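Local atomic coordinates of Mgp-operon protein 3 (Mycoplasma pneumoniae, PDB entry 6RJ1), a protein that probably helps Mycoplasma pneumoniae adhere to host cells as an extracellular surface protein, perhaps together with the adhesin P1 and through binding of sugars. Residues 31-36 with 116-121; 796-801 with 899-904. All coordinates share one frame; numbering follows the deposited sequence. Where two conformers were deposited one is given.

Contact 1: 31-36 with 116-121; sequences VRAAHL and LIFKAA
Ala34 and Leu116 bring the two backbones nearest each other, their CA atoms 7.2 Å apart, where the end of the short helix 30-33 lies over strand 114-121. The helix ends in a Schellman motif: His35 takes a positive phi of 62°, Leu36 N bonds back to Val31 O at 3.0 Å, and His35 N bonds to Arg32 O. The reversal carries Leu36 to the same side as Ala33 and Ala34, giving the strand a small apolar surface. Leu116 answers with both methyl branches, its CG set anti to the carbonyl carbon (chi1 -40°), which carries the fork toward the helix end. Its CD1 lies 3.8 Å from Ala34 CB, with CD2 almost as close to that carbon, so the fork straddles the alanine methyl. From CD2 the leucine also meets Leu36 CD1 at 3.8 Å, tip to tip. Phe118, two residues along on the same side, turns its ring toward the helix although its CB does not point there. Strand 114-121 runs between 52-59 and 125-135 in the antiparallel meander that begins with 40-48, consistent with a blade of the beta-propeller suggested by the MgpC adhesin family; Val57 of 52-59 touches both leucines, and Phe128 of 125-135 touches Ala34. Leu28 lies against Ala33 and Phe118, whose own contact is made at the ring edge, Ala33 CB standing near the ring plane, 3.9 Å from CE2.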
# COMPACT_ATOMS: atom_id res chain seq x y z
N VAL A 31 -23.44 -14.32 -4.62
CA VAL A 31 -22.94 -15.06 -5.78
C VAL A 31 -24.08 -15.84 -6.50
O VAL A 31 -24.20 -15.73 -7.72
CB VAL A 31 -21.71 -15.94 -5.40
CG1 VAL A 31 -21.30 -16.88 -6.53
CG2 VAL A 31 -20.53 -15.06 -5.00
N ARG A 32 -24.88 -16.60 -5.74
CA ARG A 32 -26.02 -17.37 -6.26
C ARG A 32 -27.08 -16.44 -6.88
O ARG A 32 -27.55 -16.71 -7.98
CB ARG A 32 -26.66 -18.22 -5.15
CG ARG A 32 -26.52 -19.72 -5.35
CD ARG A 32 -25.54 -20.33 -4.37
NE ARG A 32 -25.48 -21.79 -4.49
CZ ARG A 32 -24.88 -22.60 -3.62
NH1 ARG A 32 -24.31 -22.11 -2.53
NH2 ARG A 32 -24.88 -23.91 -3.82
N ALA A 33 -27.42 -15.33 -6.17
CA ALA A 33 -28.42 -14.33 -6.60
C ALA A 33 -28.04 -13.58 -7.86
O ALA A 33 -28.93 -13.22 -8.64
CB ALA A 33 -28.70 -13.35 -5.48
N ALA A 34 -26.73 -13.35 -8.08
CA ALA A 34 -26.22 -12.65 -9.26
C ALA A 34 -26.04 -13.58 -10.46
O ALA A 34 -25.67 -13.11 -11.54
CB ALA A 34 -24.91 -11.95 -8.93
N HIS A 35 -26.37 -14.88 -10.28
CA HIS A 35 -26.26 -15.95 -11.29
C HIS A 35 -24.80 -16.11 -11.72
O HIS A 35 -24.48 -16.18 -12.91
CB HIS A 35 -27.22 -15.72 -12.47
CG HIS A 35 -28.63 -15.51 -12.06
ND1 HIS A 35 -29.48 -16.58 -11.79
CD2 HIS A 35 -29.31 -14.36 -11.86
CE1 HIS A 35 -30.64 -16.05 -11.46
NE2 HIS A 35 -30.59 -14.71 -11.49
N LEU A 36 -23.90 -16.15 -10.72
CA LEU A 36 -22.47 -16.28 -10.91
C LEU A 36 -21.96 -17.66 -10.53
O LEU A 36 -22.58 -18.36 -9.72
CB LEU A 36 -21.70 -15.19 -10.16
CG LEU A 36 -21.82 -13.77 -10.72
CD1 LEU A 36 -21.30 -12.77 -9.75
CD2 LEU A 36 -21.09 -13.61 -12.04
N LEU A 116 -21.79 -5.77 -8.22
CA LEU A 116 -23.19 -6.19 -8.28
C LEU A 116 -24.08 -5.15 -7.63
O LEU A 116 -23.76 -4.66 -6.55
CB LEU A 116 -23.41 -7.56 -7.63
CG LEU A 116 -22.35 -8.63 -7.85
CD1 LEU A 116 -22.56 -9.78 -6.93
CD2 LEU A 116 -22.33 -9.11 -9.28
N ILE A 117 -25.21 -4.84 -8.28
CA ILE A 117 -26.19 -3.88 -7.79
C ILE A 117 -27.47 -4.63 -7.44
O ILE A 117 -27.99 -5.41 -8.25
CB ILE A 117 -26.44 -2.74 -8.82
CG1 ILE A 117 -25.12 -2.09 -9.34
CG2 ILE A 117 -27.42 -1.68 -8.30
CD1 ILE A 117 -24.17 -1.38 -8.30
N PHE A 118 -27.98 -4.38 -6.22
CA PHE A 118 -29.19 -4.99 -5.70
C PHE A 118 -30.16 -3.90 -5.29
O PHE A 118 -29.74 -2.84 -4.82
CB PHE A 118 -28.87 -5.88 -4.50
CG PHE A 118 -28.08 -7.13 -4.81
CD1 PHE A 118 -26.69 -7.11 -4.81
CD2 PHE A 118 -28.73 -8.34 -5.07
CE1 PHE A 118 -25.96 -8.27 -5.08
CE2 PHE A 118 -28.00 -9.50 -5.34
CZ PHE A 118 -26.62 -9.46 -5.35
N LYS A 119 -31.46 -4.17 -5.45
CA LYS A 119 -32.53 -3.25 -5.05
C LYS A 119 -33.27 -3.86 -3.88
O LYS A 119 -33.43 -5.09 -3.84
CB LYS A 119 -33.47 -2.91 -6.22
CG LYS A 119 -34.38 -4.02 -6.76
CD LYS A 119 -35.44 -3.45 -7.70
CE LYS A 119 -36.08 -4.51 -8.56
NZ LYS A 119 -35.17 -5.00 -9.64
N ALA A 120 -33.73 -3.03 -2.94
CA ALA A 120 -34.47 -3.52 -1.78
C ALA A 120 -35.82 -4.08 -2.19
O ALA A 120 -36.42 -3.62 -3.15
CB ALA A 120 -34.63 -2.42 -0.76
N ALA A 121 -36.25 -5.14 -1.50
CA ALA A 121 -37.53 -5.82 -1.72
C ALA A 121 -38.22 -6.05 -0.36
O ALA A 121 -37.55 -5.96 0.67
CB ALA A 121 -37.29 -7.13 -2.45

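Contact 2: 796-801 with 899-904; sequences KPNYSA and EFNEDA
Asn798 lays its amide against the backbone and CB of Phe900, at the first corner of a type II beta turn that runs from Glu899 to Glu902. The turn belongs to the long loop between strands 888-896 and 914-920, and Asn798 stands just before strand 799-805 of a separate antiparallel sheet, so the contact ties a loop of one sheet to the beginning of an inner strand of another, between 779-786 and 808-815. A hydrogen bond of 2.8 Å runs from Asn798 ND2 to Phe900 O. It is nearly straight, 169° at the hydrogen, and meets a lone pair in the carbonyl plane, while the oxygen lies in the plane of the asparagine amide. CG of Asn798 is anti to its carbonyl carbon (chi1 -59°), which directs the amide across the gap to the turn. The other end of the amide, OD1, faces Phe900 CB at 3.7 Å and the ring edge near CD2; amide and ring planes are 38° apart. At the second corner, Asn901 adopts the positive phi of a type II turn, and its backbone is hydrogen-bonded to Ala792. Glu899 puts only CB near Asn798 ND2; its carboxylate instead forms a salt bridge with Arg811, whose NH2 is also hydrogen-bonded to Ser800 OG, an indirect second link between the segments, ionic on the Glu899 side. The Phe900 ring is covered on one face by its own neighbour, Asn901 ND2 sitting 3.5 Å above the plane, over the ring centre.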
# COMPACT_ATOMS: atom_id res chain seq x y z
N LYS A 796 -20.08 24.76 7.48
CA LYS A 796 -20.50 23.39 7.22
C LYS A 796 -19.99 22.43 8.32
O LYS A 796 -18.93 22.71 8.89
CB LYS A 796 -19.96 22.92 5.84
CG LYS A 796 -20.56 23.63 4.63
CD LYS A 796 -21.89 23.04 4.13
CE LYS A 796 -21.87 21.81 3.23
NZ LYS A 796 -20.97 21.96 2.06
N PRO A 797 -20.69 21.30 8.62
CA PRO A 797 -20.18 20.38 9.66
C PRO A 797 -18.88 19.68 9.25
O PRO A 797 -18.77 19.21 8.12
CB PRO A 797 -21.33 19.37 9.83
CG PRO A 797 -22.09 19.42 8.56
CD PRO A 797 -21.97 20.83 8.05
N ASN A 798 -17.91 19.63 10.18
CA ASN A 798 -16.59 19.04 9.97
C ASN A 798 -16.63 17.54 9.73
O ASN A 798 -17.52 16.84 10.21
CB ASN A 798 -15.65 19.32 11.16
CG ASN A 798 -15.39 20.76 11.51
OD1 ASN A 798 -15.33 21.66 10.65
ND2 ASN A 798 -15.20 21.02 12.79
N TYR A 799 -15.63 17.04 8.99
CA TYR A 799 -15.48 15.63 8.71
C TYR A 799 -14.02 15.23 8.61
O TYR A 799 -13.18 16.02 8.16
CB TYR A 799 -16.30 15.17 7.49
CG TYR A 799 -15.96 15.86 6.19
CD1 TYR A 799 -14.99 15.34 5.33
CD2 TYR A 799 -16.65 17.00 5.78
CE1 TYR A 799 -14.69 15.96 4.12
CE2 TYR A 799 -16.36 17.63 4.58
CZ TYR A 799 -15.38 17.10 3.75
OH TYR A 799 -15.09 17.72 2.56
N SER A 800 -13.72 14.02 9.05
CA SER A 800 -12.38 13.46 9.06
C SER A 800 -12.42 12.01 8.66
O SER A 800 -13.46 11.37 8.76
CB SER A 800 -11.76 13.60 10.44
OG SER A 800 -11.61 14.96 10.80
N ALA A 801 -11.29 11.49 8.22
CA ALA A 801 -11.14 10.09 7.89
C ALA A 801 -10.05 9.55 8.78
O ALA A 801 -9.08 10.26 9.07
CB ALA A 801 -10.76 9.91 6.44
N GLU A 899 -11.18 21.63 17.40
CA GLU A 899 -11.79 21.38 16.09
C GLU A 899 -11.98 22.68 15.28
O GLU A 899 -12.00 23.76 15.87
CB GLU A 899 -13.12 20.62 16.24
CG GLU A 899 -12.99 19.28 16.96
CD GLU A 899 -12.20 18.19 16.26
OE1 GLU A 899 -12.40 17.99 15.04
OE2 GLU A 899 -11.39 17.51 16.94
N PHE A 900 -12.10 22.56 13.94
CA PHE A 900 -12.29 23.68 13.01
C PHE A 900 -13.64 24.36 13.26
O PHE A 900 -14.67 23.68 13.31
CB PHE A 900 -12.14 23.20 11.56
CG PHE A 900 -12.02 24.27 10.50
CD1 PHE A 900 -11.03 25.25 10.59
CD2 PHE A 900 -12.83 24.26 9.37
CE1 PHE A 900 -10.91 26.24 9.60
CE2 PHE A 900 -12.69 25.23 8.38
CZ PHE A 900 -11.73 26.22 8.50
N ASN A 901 -13.63 25.69 13.45
CA ASN A 901 -14.80 26.53 13.76
C ASN A 901 -15.54 26.05 15.03
O ASN A 901 -16.77 26.17 15.10
CB ASN A 901 -15.78 26.68 12.57
CG ASN A 901 -15.20 26.61 11.18
OD1 ASN A 901 -15.63 25.79 10.36
ND2 ASN A 901 -14.25 27.47 10.86
N GLU A 902 -14.79 25.54 16.04
CA GLU A 902 -15.32 25.06 17.33
C GLU A 902 -16.10 26.19 18.05
O GLU A 902 -17.12 25.92 18.68
CB GLU A 902 -14.18 24.52 18.22
CG GLU A 902 -14.64 23.58 19.31
CD GLU A 902 -13.59 22.59 19.78
OE1 GLU A 902 -13.82 21.37 19.64
OE2 GLU A 902 -12.53 23.03 20.29
N ASP A 903 -15.62 27.43 17.89
CA ASP A 903 -16.24 28.66 18.39
C ASP A 903 -16.21 29.75 17.29
O ASP A 903 -15.62 29.52 16.22
CB ASP A 903 -15.60 29.14 19.72
CG ASP A 903 -14.11 29.41 19.67
OD1 ASP A 903 -13.33 28.45 19.85
OD2 ASP A 903 -13.73 30.58 19.46
N ALA A 904 -16.86 30.91 17.54
CA ALA A 904 -16.97 32.03 16.60
C ALA A 904 -15.63 32.54 16.01
O ALA A 904 -15.54 32.70 14.79
CB ALA A 904 -17.73 33.18 17.25

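How the contacts relate
Both contacts are largely buried, though their centres lie about 30 and 29 Å from the centre of the chain, and they hold different elements: contact 1 seats a helix end on a strand inside an eight-stranded mixed sheet, whereas contact 2 joins a loop turn to the start of a strand between two antiparallel sheets. Their centres are 39 Å apart and their nearest atoms about 23 Å, without touching, and they follow one another along the chain. The chemistry differs accordingly. Contact 1 is made wholly of apolar side chains packed over a sheet face; contact 2 depends on an amide holding a backbone carbonyl, with Arg811 bridging the segments through a salt bridge and a hydrogen bond.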